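PDB 3CE2: putative peptidase from Chlamydophila abortus, which is a putative zinc metallopeptidase of the M3B family that probably has oligopeptidase activity and degrades small bioactive peptides. Local coordinates for residues F299-F313 and Y509-E522. Numbering follows the deposited sequence.
With ZN (zinc ion), chain E.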
ATOM      1  N   PHE A 299      -4.265 -14.839  20.540  1.00 43.13           N
ATOM      2  CA  PHE A 299      -5.046 -14.075  21.507  1.00 43.49           C
ATOM      3  C   PHE A 299      -5.126 -14.682  22.912  1.00 46.97           C
ATOM      4  O   PHE A 299      -5.147 -13.939  23.886  1.00 50.68           O
ATOM      5  CB  PHE A 299      -6.438 -13.751  20.971  1.00 45.42           C
ATOM      6  CG  PHE A 299      -6.440 -12.750  19.848  1.00 46.07           C
ATOM      7  CD1 PHE A 299      -5.287 -12.018  19.542  1.00 46.03           C
ATOM      8  CD2 PHE A 299      -7.602 -12.506  19.120  1.00 49.39           C
ATOM      9  CE1 PHE A 299      -5.272 -11.081  18.506  1.00 41.43           C
ATOM     10  CE2 PHE A 299      -7.609 -11.567  18.072  1.00 49.93           C
ATOM     11  CZ  PHE A 299      -6.433 -10.854  17.766  1.00 45.80           C
ATOM     12  N   SER A 300      -5.155 -16.008  23.050  1.00 47.80           N
ATOM     13  CA  SER A 300      -5.195 -16.581  24.407  1.00 48.63           C
ATOM     14  C   SER A 300      -3.890 -16.313  25.118  1.00 51.06           C
ATOM     15  O   SER A 300      -3.861 -16.105  26.334  1.00 49.19           O
ATOM     16  CB  SER A 300      -5.421 -18.083  24.395  1.00 51.79           C
ATOM     17  OG  SER A 300      -5.935 -18.483  23.155  1.00 59.19           O
ATOM     18  N   ILE A 301      -2.793 -16.349  24.378  1.00 47.15           N
ATOM     19  CA  ILE A 301      -1.545 -15.990  25.006  1.00 48.50           C
ATOM     20  C   ILE A 301      -1.701 -14.596  25.566  1.00 50.14           C
ATOM     21  O   ILE A 301      -1.374 -14.345  26.715  1.00 56.48           O
ATOM     22  CB  ILE A 301      -0.398 -15.993  24.015  1.00 51.17           C
ATOM     23  CG1 ILE A 301      -0.154 -17.413  23.517  1.00 51.73           C
ATOM     24  CG2 ILE A 301       0.843 -15.392  24.651  1.00 45.52           C
ATOM     25  CD1 ILE A 301       0.959 -17.496  22.517  1.00 56.12           C
ATOM     26  N   LYS A 302      -2.219 -13.681  24.751  1.00 53.70           N
ATOM     27  CA  LYS A 302      -2.441 -12.309  25.208  1.00 51.51           C
ATOM     28  C   LYS A 302      -3.367 -12.288  26.417  1.00 47.82           C
ATOM     29  O   LYS A 302      -3.061 -11.618  27.390  1.00 52.67           O
ATOM     30  CB  LYS A 302      -2.981 -11.409  24.092  1.00 50.21           C
ATOM     31  CG  LYS A 302      -1.914 -10.803  23.200  1.00 54.86           C
ATOM     32  CD  LYS A 302      -2.405  -9.458  22.625  1.00 64.49           C
ATOM     33  CE  LYS A 302      -1.266  -8.563  22.149  1.00 63.70           C
ATOM     34  NZ  LYS A 302      -1.792  -7.298  21.591  1.00 64.79           N
ATOM     35  N   GLN A 303      -4.475 -13.034  26.368  1.00 41.72           N
ATOM     36  CA  GLN A 303      -5.377 -13.140  27.534  1.00 46.94           C
ATOM     37  C   GLN A 303      -4.732 -13.675  28.826  1.00 52.74           C
ATOM     38  O   GLN A 303      -4.889 -13.064  29.889  1.00 58.44           O
ATOM     39  CB  GLN A 303      -6.628 -13.957  27.226  1.00 38.87           C
ATOM     40  CG  GLN A 303      -7.534 -14.045  28.418  1.00 39.52           C
ATOM     41  CD  GLN A 303      -8.744 -14.974  28.208  1.00 49.74           C
ATOM     42  OE1 GLN A 303      -8.962 -15.530  27.129  1.00 45.00           O
ATOM     43  NE2 GLN A 303      -9.546 -15.123  29.257  1.00 55.77           N
ATOM     44  N   ARG A 304      -4.025 -14.806  28.753  1.00 58.41           N
ATOM     45  CA  ARG A 304      -3.353 -15.352  29.943  1.00 66.31           C
ATOM     46  C   ARG A 304      -2.327 -14.368  30.464  1.00 63.89           C
ATOM     47  O   ARG A 304      -2.160 -14.211  31.669  1.00 69.96           O
ATOM     48  CB  ARG A 304      -2.679 -16.704  29.676  1.00 68.05           C
ATOM     49  CG  ARG A 304      -3.613 -17.899  29.758  1.00 73.16           C
ATOM     50  CD  ARG A 304      -2.893 -19.236  29.470  1.00 77.67           C
ATOM     51  NE  ARG A 304      -2.978 -19.621  28.054  1.00 86.06           N
ATOM     52  CZ  ARG A 304      -1.936 -19.647  27.215  1.00 88.53           C
ATOM     53  NH1 ARG A 304      -0.721 -19.325  27.656  1.00 86.43           N
ATOM     54  NH2 ARG A 304      -2.106 -19.996  25.937  1.00 84.31           N
ATOM     55  N   CYS A 305      -1.659 -13.676  29.559  1.00 63.76           N
ATOM     56  CA  CYS A 305      -0.589 -12.802  29.988  1.00 62.72           C
ATOM     57  C   CYS A 305      -1.082 -11.499  30.582  1.00 61.79           C
ATOM     58  O   CYS A 305      -0.332 -10.793  31.245  1.00 63.12           O
ATOM     59  CB  CYS A 305       0.364 -12.510  28.844  1.00 66.05           C
ATOM     60  SG  CYS A 305       1.716 -11.498  29.406  1.00 79.20           S
ATOM     61  N   LEU A 306      -2.342 -11.176  30.336  1.00 60.41           N
ATOM     62  CA  LEU A 306      -2.915  -9.946  30.831  1.00 56.76           C
ATOM     63  C   LEU A 306      -3.783 -10.250  32.042  1.00 61.76           C
ATOM     64  O   LEU A 306      -4.366  -9.334  32.638  1.00 57.83           O
ATOM     65  CB  LEU A 306      -3.771  -9.295  29.750  1.00 49.62           C
ATOM     66  CG  LEU A 306      -3.012  -8.524  28.679  1.00 50.62           C
ATOM     67  CD1 LEU A 306      -3.973  -7.916  27.643  1.00 41.59           C
ATOM     68  CD2 LEU A 306      -2.143  -7.451  29.328  1.00 49.13           C
ATOM     69  N   ASN A 307      -3.891 -11.539  32.382  1.00 61.02           N
ATOM     70  CA  ASN A 307      -4.687 -11.975  33.534  1.00 62.19           C
ATOM     71  C   ASN A 307      -6.117 -11.536  33.427  1.00 56.62           C
ATOM     72  O   ASN A 307      -6.662 -11.033  34.399  1.00 59.68           O
ATOM     73  CB  ASN A 307      -4.159 -11.370  34.845  1.00 67.59           C
ATOM     74  CG  ASN A 307      -2.761 -11.823  35.185  1.00 70.74           C
ATOM     75  OD1 ASN A 307      -2.336 -12.918  34.805  1.00 74.61           O
ATOM     76  ND2 ASN A 307      -2.036 -10.985  35.917  1.00 70.71           N
ATOM     77  N   LEU A 308      -6.720 -11.703  32.263  1.00 51.63           N
ATOM     78  CA  LEU A 308      -8.086 -11.262  32.056  1.00 54.75           C
ATOM     79  C   LEU A 308      -8.995 -12.474  32.026  1.00 56.45           C
ATOM     80  O   LEU A 308      -8.620 -13.508  31.470  1.00 55.66           O
ATOM     81  CB  LEU A 308      -8.190 -10.540  30.704  1.00 57.33           C
ATOM     82  CG  LEU A 308      -7.957  -9.043  30.463  1.00 56.04           C
ATOM     83  CD1 LEU A 308      -7.163  -8.357  31.565  1.00 53.88           C
ATOM     84  CD2 LEU A 308      -7.260  -8.908  29.130  1.00 50.00           C
ATOM     85  N   LYS A 309     -10.197 -12.363  32.580  1.00 57.23           N
ATOM     86  CA  LYS A 309     -11.077 -13.526  32.557  1.00 61.88           C
ATOM     87  C   LYS A 309     -11.748 -13.741  31.208  1.00 60.98           C
ATOM     88  O   LYS A 309     -12.229 -14.829  30.921  1.00 67.48           O
ATOM     89  CB  LYS A 309     -12.086 -13.542  33.710  1.00 61.48           C
ATOM     90  CG  LYS A 309     -13.444 -12.934  33.399  1.00 69.20           C
ATOM     91  CD  LYS A 309     -14.540 -13.327  34.433  1.00 70.59           C
ATOM     92  CE  LYS A 309     -13.998 -13.847  35.799  1.00 75.05           C
ATOM     93  NZ  LYS A 309     -12.876 -13.088  36.465  1.00 70.95           N
ATOM     94  N   ASP A 310     -11.784 -12.718  30.370  1.00 61.28           N
ATOM     95  CA  ASP A 310     -12.236 -12.924  28.995  1.00 59.04           C
ATOM     96  C   ASP A 310     -11.541 -11.955  28.038  1.00 55.98           C
ATOM     97  O   ASP A 310     -10.698 -11.171  28.470  1.00 60.17           O
ATOM     98  CB  ASP A 310     -13.754 -12.913  28.882  1.00 56.86           C
ATOM     99  CG  ASP A 310     -14.355 -11.627  29.329  1.00 63.16           C
ATOM    100  OD1 ASP A 310     -13.599 -10.739  29.778  1.00 63.36           O
ATOM    101  OD2 ASP A 310     -15.600 -11.503  29.223  1.00 61.95           O
ATOM    102  N   PHE A 311     -11.822 -12.030  26.746  1.00 47.64           N
ATOM    103  CA  PHE A 311     -10.987 -11.265  25.825  1.00 39.99           C
ATOM    104  C   PHE A 311     -11.861 -10.590  24.818  1.00 40.08           C
ATOM    105  O   PHE A 311     -12.509 -11.247  23.999  1.00 43.94           O
ATOM    106  CB  PHE A 311      -9.997 -12.176  25.116  1.00 39.22           C
ATOM    107  CG  PHE A 311      -8.829 -11.472  24.519  1.00 35.14           C
ATOM    108  CD1 PHE A 311      -7.857 -10.913  25.326  1.00 33.46           C
ATOM    109  CD2 PHE A 311      -8.682 -11.393  23.147  1.00 34.54           C
ATOM    110  CE1 PHE A 311      -6.750 -10.266  24.777  1.00 35.60           C
ATOM    111  CE2 PHE A 311      -7.573 -10.755  22.590  1.00 36.04           C
ATOM    112  CZ  PHE A 311      -6.606 -10.180  23.419  1.00 30.22           C
ATOM    113  N   HIS A 312     -11.887  -9.266  24.896  1.00 41.05           N
ATOM    114  CA  HIS A 312     -12.790  -8.477  24.100  1.00 38.74           C
ATOM    115  C   HIS A 312     -12.011  -7.886  22.942  1.00 42.30           C
ATOM    116  O   HIS A 312     -10.768  -7.795  22.981  1.00 38.72           O
ATOM    117  CB  HIS A 312     -13.380  -7.370  24.962  1.00 44.90           C
ATOM    118  CG  HIS A 312     -14.484  -7.825  25.871  1.00 51.98           C
ATOM    119  ND1 HIS A 312     -15.820  -7.644  25.571  1.00 53.43           N
ATOM    120  CD2 HIS A 312     -14.454  -8.440  27.077  1.00 50.52           C
ATOM    121  CE1 HIS A 312     -16.562  -8.133  26.547  1.00 47.63           C
ATOM    122  NE2 HIS A 312     -15.760  -8.628  27.470  1.00 44.79           N
ATOM    123  N   PHE A 313     -12.733  -7.476  21.905  1.00 40.46           N
ATOM    124  CA  PHE A 313     -12.080  -6.813  20.793  1.00 39.12           C
ATOM    125  C   PHE A 313     -11.233  -5.650  21.253  1.00 42.19           C
ATOM    126  O   PHE A 313     -10.260  -5.312  20.595  1.00 45.47           O
ATOM    127  CB  PHE A 313     -13.086  -6.313  19.786  1.00 33.11           C
ATOM    128  CG  PHE A 313     -13.522  -7.340  18.825  1.00 27.62           C
ATOM    129  CD1 PHE A 313     -12.585  -7.966  17.990  1.00 27.78           C
ATOM    130  CD2 PHE A 313     -14.868  -7.663  18.712  1.00 30.01           C
ATOM    131  CE1 PHE A 313     -12.974  -8.916  17.057  1.00 32.52           C
ATOM    132  CE2 PHE A 313     -15.292  -8.622  17.777  1.00 35.66           C
ATOM    133  CZ  PHE A 313     -14.340  -9.253  16.943  1.00 37.76           C
ATOM    134  N   TYR A 509     -13.205 -15.062  14.970  1.00 43.92           N
ATOM    135  CA  TYR A 509     -12.865 -14.711  16.325  1.00 37.91           C
ATOM    136  C   TYR A 509     -13.691 -15.461  17.333  1.00 41.95           C
ATOM    137  O   TYR A 509     -13.471 -15.314  18.544  1.00 45.64           O
ATOM    138  CB  TYR A 509     -13.083 -13.211  16.510  1.00 44.16           C
ATOM    139  CG  TYR A 509     -12.182 -12.348  15.659  1.00 42.88           C
ATOM    140  CD1 TYR A 509     -10.816 -12.278  15.908  1.00 42.14           C
ATOM    141  CD2 TYR A 509     -12.700 -11.594  14.617  1.00 42.20           C
ATOM    142  CE1 TYR A 509      -9.986 -11.481  15.142  1.00 40.32           C
ATOM    143  CE2 TYR A 509     -11.880 -10.813  13.831  1.00 41.87           C
ATOM    144  CZ  TYR A 509     -10.526 -10.750  14.099  1.00 44.55           C
ATOM    145  OH  TYR A 509      -9.713  -9.968  13.301  1.00 44.82           O
ATOM    146  N   GLY A 510     -14.646 -16.251  16.830  1.00 43.59           N
ATOM    147  CA  GLY A 510     -15.607 -17.002  17.656  1.00 44.23           C
ATOM    148  C   GLY A 510     -15.033 -17.834  18.796  1.00 51.12           C
ATOM    149  O   GLY A 510     -15.580 -17.854  19.900  1.00 51.51           O
ATOM    150  N   GLU A 511     -13.926 -18.520  18.550  1.00 48.42           N
ATOM    151  CA  GLU A 511     -13.364 -19.365  19.590  1.00 52.10           C
ATOM    152  C   GLU A 511     -12.622 -18.600  20.664  1.00 49.38           C
ATOM    153  O   GLU A 511     -12.127 -19.206  21.596  1.00 53.46           O
ATOM    154  CB  GLU A 511     -12.424 -20.431  19.001  1.00 58.41           C
ATOM    155  CG  GLU A 511     -13.096 -21.404  18.036  1.00 67.80           C
ATOM    156  CD  GLU A 511     -14.401 -21.964  18.586  1.00 75.52           C
ATOM    157  OE1 GLU A 511     -14.354 -22.796  19.522  1.00 75.93           O
ATOM    158  OE2 GLU A 511     -15.478 -21.574  18.079  1.00 80.26           O
ATOM    159  N   ILE A 512     -12.492 -17.287  20.560  1.00 46.34           N
ATOM    160  CA  ILE A 512     -11.654 -16.614  21.562  1.00 43.91           C
ATOM    161  C   ILE A 512     -12.245 -15.313  22.080  1.00 48.58           C
ATOM    162  O   ILE A 512     -12.078 -14.976  23.246  1.00 47.57           O
ATOM    163  CB  ILE A 512     -10.210 -16.375  21.041  1.00 42.41           C
ATOM    164  CG1 ILE A 512      -9.323 -15.748  22.112  1.00 38.96           C
ATOM    165  CG2 ILE A 512     -10.227 -15.470  19.808  1.00 42.57           C
ATOM    166  CD1 ILE A 512      -9.387 -16.422  23.471  1.00 45.17           C
ATOM    167  N   ILE A 513     -12.929 -14.580  21.204  1.00 53.50           N
ATOM    168  CA  ILE A 513     -13.395 -13.235  21.532  1.00 47.08           C
ATOM    169  C   ILE A 513     -14.779 -13.275  22.152  1.00 47.53           C
ATOM    170  O   ILE A 513     -15.674 -13.975  21.663  1.00 41.23           O
ATOM    171  CB  ILE A 513     -13.437 -12.316  20.270  1.00 44.07           C
ATOM    172  CG1 ILE A 513     -12.026 -12.077  19.735  1.00 42.76           C
ATOM    173  CG2 ILE A 513     -14.058 -10.960  20.615  1.00 39.46           C
ATOM    174  CD1 ILE A 513     -11.256 -11.081  20.566  1.00 34.01           C
ATOM    175  N   THR A 514     -14.962 -12.504  23.216  1.00 44.31           N
ATOM    176  CA  THR A 514     -16.288 -12.268  23.732  1.00 47.29           C
ATOM    177  C   THR A 514     -16.825 -10.995  23.073  1.00 48.19           C
ATOM    178  O   THR A 514     -16.203  -9.941  23.154  1.00 49.03           O
ATOM    179  CB  THR A 514     -16.221 -12.076  25.240  1.00 53.90           C
ATOM    180  OG1 THR A 514     -15.695 -13.268  25.845  1.00 55.90           O
ATOM    181  CG2 THR A 514     -17.614 -11.691  25.823  1.00 44.85           C
ATOM    182  N   PHE A 515     -17.968 -11.096  22.414  1.00 44.09           N
ATOM    183  CA  PHE A 515     -18.530  -9.959  21.707  1.00 48.26           C
ATOM    184  C   PHE A 515     -19.199  -8.978  22.636  1.00 46.07           C
ATOM    185  O   PHE A 515     -19.694  -9.361  23.676  1.00 51.63           O
ATOM    186  CB  PHE A 515     -19.527 -10.418  20.644  1.00 49.70           C
ATOM    187  CG  PHE A 515     -18.902 -11.224  19.561  1.00 54.42           C
ATOM    188  CD1 PHE A 515     -17.515 -11.298  19.452  1.00 58.53           C
ATOM    189  CD2 PHE A 515     -19.676 -11.888  18.630  1.00 63.59           C
ATOM    190  CE1 PHE A 515     -16.899 -12.037  18.449  1.00 55.94           C
ATOM    191  CE2 PHE A 515     -19.065 -12.643  17.611  1.00 68.75           C
ATOM    192  CZ  PHE A 515     -17.660 -12.712  17.536  1.00 58.89           C
ATOM    193  N   ASP A 516     -19.180  -7.701  22.274  1.00 45.47           N
ATOM    194  CA  ASP A 516     -19.994  -6.726  22.967  1.00 41.99           C
ATOM    195  C   ASP A 516     -21.246  -6.533  22.140  1.00 41.67           C
ATOM    196  O   ASP A 516     -21.325  -7.040  21.032  1.00 42.69           O
ATOM    197  CB  ASP A 516     -19.239  -5.431  23.177  1.00 44.43           C
ATOM    198  CG  ASP A 516     -18.147  -5.571  24.204  1.00 51.59           C
ATOM    199  OD1 ASP A 516     -18.389  -5.254  25.404  1.00 53.88           O
ATOM    200  OD2 ASP A 516     -17.044  -6.007  23.815  1.00 52.97           O
ATOM    201  N   VAL A 517     -22.242  -5.839  22.674  1.00 48.16           N
ATOM    202  CA  VAL A 517     -23.554  -5.801  22.005  1.00 48.79           C
ATOM    203  C   VAL A 517     -23.522  -5.069  20.664  1.00 47.33           C
ATOM    204  O   VAL A 517     -24.346  -5.330  19.814  1.00 47.95           O
ATOM    205  CB  VAL A 517     -24.671  -5.226  22.927  1.00 48.89           C
ATOM    206  CG1 VAL A 517     -24.849  -6.108  24.124  1.00 48.50           C
ATOM    207  CG2 VAL A 517     -24.306  -3.823  23.420  1.00 54.20           C
ATOM    208  N   LEU A 518     -22.566  -4.165  20.462  1.00 49.50           N
ATOM    209  CA  LEU A 518     -22.524  -3.416  19.212  1.00 45.10           C
ATOM    210  C   LEU A 518     -21.336  -3.762  18.337  1.00 44.79           C
ATOM    211  O   LEU A 518     -21.048  -3.089  17.342  1.00 47.11           O
ATOM    212  CB  LEU A 518     -22.568  -1.925  19.509  1.00 48.58           C
ATOM    213  CG  LEU A 518     -23.958  -1.593  20.079  1.00 53.91           C
ATOM    214  CD1 LEU A 518     -24.098  -0.123  20.426  1.00 43.25           C
ATOM    215  CD2 LEU A 518     -25.118  -2.066  19.136  1.00 52.94           C
ATOM    216  N   SER A 519     -20.645  -4.829  18.697  1.00 42.71           N
ATOM    217  CA  SER A 519     -19.390  -5.169  18.038  1.00 43.73           C
ATOM    218  C   SER A 519     -19.555  -5.335  16.547  1.00 44.00           C
ATOM    219  O   SER A 519     -18.637  -5.072  15.772  1.00 50.22           O
ATOM    220  CB  SER A 519     -18.806  -6.439  18.636  1.00 37.93           C
ATOM    221  OG  SER A 519     -18.318  -6.146  19.924  1.00 45.04           O
ATOM    222  N   ASN A 520     -20.735  -5.762  16.141  1.00 37.60           N
ATOM    223  CA  ASN A 520     -20.961  -6.042  14.751  1.00 41.94           C
ATOM    224  C   ASN A 520     -21.316  -4.804  13.940  1.00 49.40           C
ATOM    225  O   ASN A 520     -21.822  -4.929  12.825  1.00 54.56           O
ATOM    226  CB  ASN A 520     -22.079  -7.063  14.633  1.00 45.85           C
ATOM    227  CG  ASN A 520     -23.392  -6.533  15.135  1.00 50.96           C
ATOM    228  OD1 ASN A 520     -23.460  -5.859  16.165  1.00 51.87           O
ATOM    229  ND2 ASN A 520     -24.451  -6.825  14.404  1.00 56.93           N
ATOM    230  N   ILE A 521     -21.089  -3.615  14.500  1.00 48.60           N
ATOM    231  CA  ILE A 521     -21.363  -2.376  13.775  1.00 45.44           C
ATOM    232  C   ILE A 521     -20.100  -1.934  13.041  1.00 48.39           C
ATOM    233  O   ILE A 521     -20.137  -0.989  12.267  1.00 47.96           O
ATOM    234  CB  ILE A 521     -21.882  -1.247  14.726  1.00 45.88           C
ATOM    235  CG1 ILE A 521     -22.655  -0.168  13.968  1.00 40.09           C
ATOM    236  CG2 ILE A 521     -20.737  -0.581  15.460  1.00 43.30           C
ATOM    237  CD1 ILE A 521     -23.626  -0.701  12.946  1.00 40.38           C
ATOM    238  N   GLU A 522     -18.988  -2.640  13.265  1.00 51.44           N
ATOM    239  CA  GLU A 522     -17.689  -2.236  12.706  1.00 51.39           C
ATOM    240  C   GLU A 522     -17.736  -1.917  11.226  1.00 47.82           C
ATOM    241  O   GLU A 522     -17.078  -0.986  10.772  1.00 50.00           O
ATOM    242  CB  GLU A 522     -16.585  -3.263  12.998  1.00 62.21           C
ATOM    243  CG  GLU A 522     -15.717  -2.910  14.216  1.00 78.88           C
ATOM    244  CD  GLU A 522     -15.380  -4.127  15.092  1.00 88.29           C
ATOM    245  OE1 GLU A 522     -14.632  -5.018  14.606  1.00 93.41           O
ATOM    246  OE2 GLU A 522     -15.862  -4.182  16.263  1.00 82.58           O
TER
HETATM  247 ZN    ZN E 704     -16.042  -9.625  29.370  0.60 60.98          ZN
HETATM  248  O   HOH W   1     -15.524  -8.858  31.028  1.00 47.35           O
HETATM  249  O   HOH W   2     -15.359  -7.508  22.133  1.00 40.37           O
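Asp516 OD2 is gripped by two donors, His312 ND1 at 2.7 Å and a water. The imidazole N-H meets the syn side of the carboxylate, 33° out of its plane, while OD2 lies near the plane of the ring. The same water also donates to Thr514 O and accepts from Phe313 N, so it bridges residues 299-313 and 509-522 beside the histidine. With ND1 held this way, NE2 points to a zinc ion and binds it at 2.2 Å. Asp310 OD2 and a second water are further ligands. The bond to Asp516, together with the metal, restrains the rotation of the imidazole; the carboxylate may also strengthen its hold on the zinc. Thr514 CB sits over one face of the His312 ring. Tyr314 stacks with the same imidazole.

Thr514 N donates to Phe311 O at 2.9 Å, and Ile513 CA adds a C-H...O contact to this oxygen. Ile513 then turns its two branches to different rings. CG2, anti to the backbone N, lies over the centre of the Phe313 ring, 3.8 Å from its centroid. CD1 packs against Phe311 CD2. Phe313 drives its CE1 edge into a face of Tyr509 in a T-shaped pair, planes at 81°. Its CE2 meets Phe515 CE1; the two planes are almost parallel, but the rings are displaced and hardly overlap. Phe299, on helix 292-306, brings CE2 to Tyr509 CE1, at the ring edge, at 3.8 Å.

The contact joins the end of helix 292-306 and its following loop to the loop after helix 494-509. Phe313, Tyr509 and Phe515 form an aromatic cluster. Asp310 and His312 form a peripheral zinc site in which the Asp516 carboxylate backs His312, separate from the HExxH zinc site of His402, His406 and Glu430.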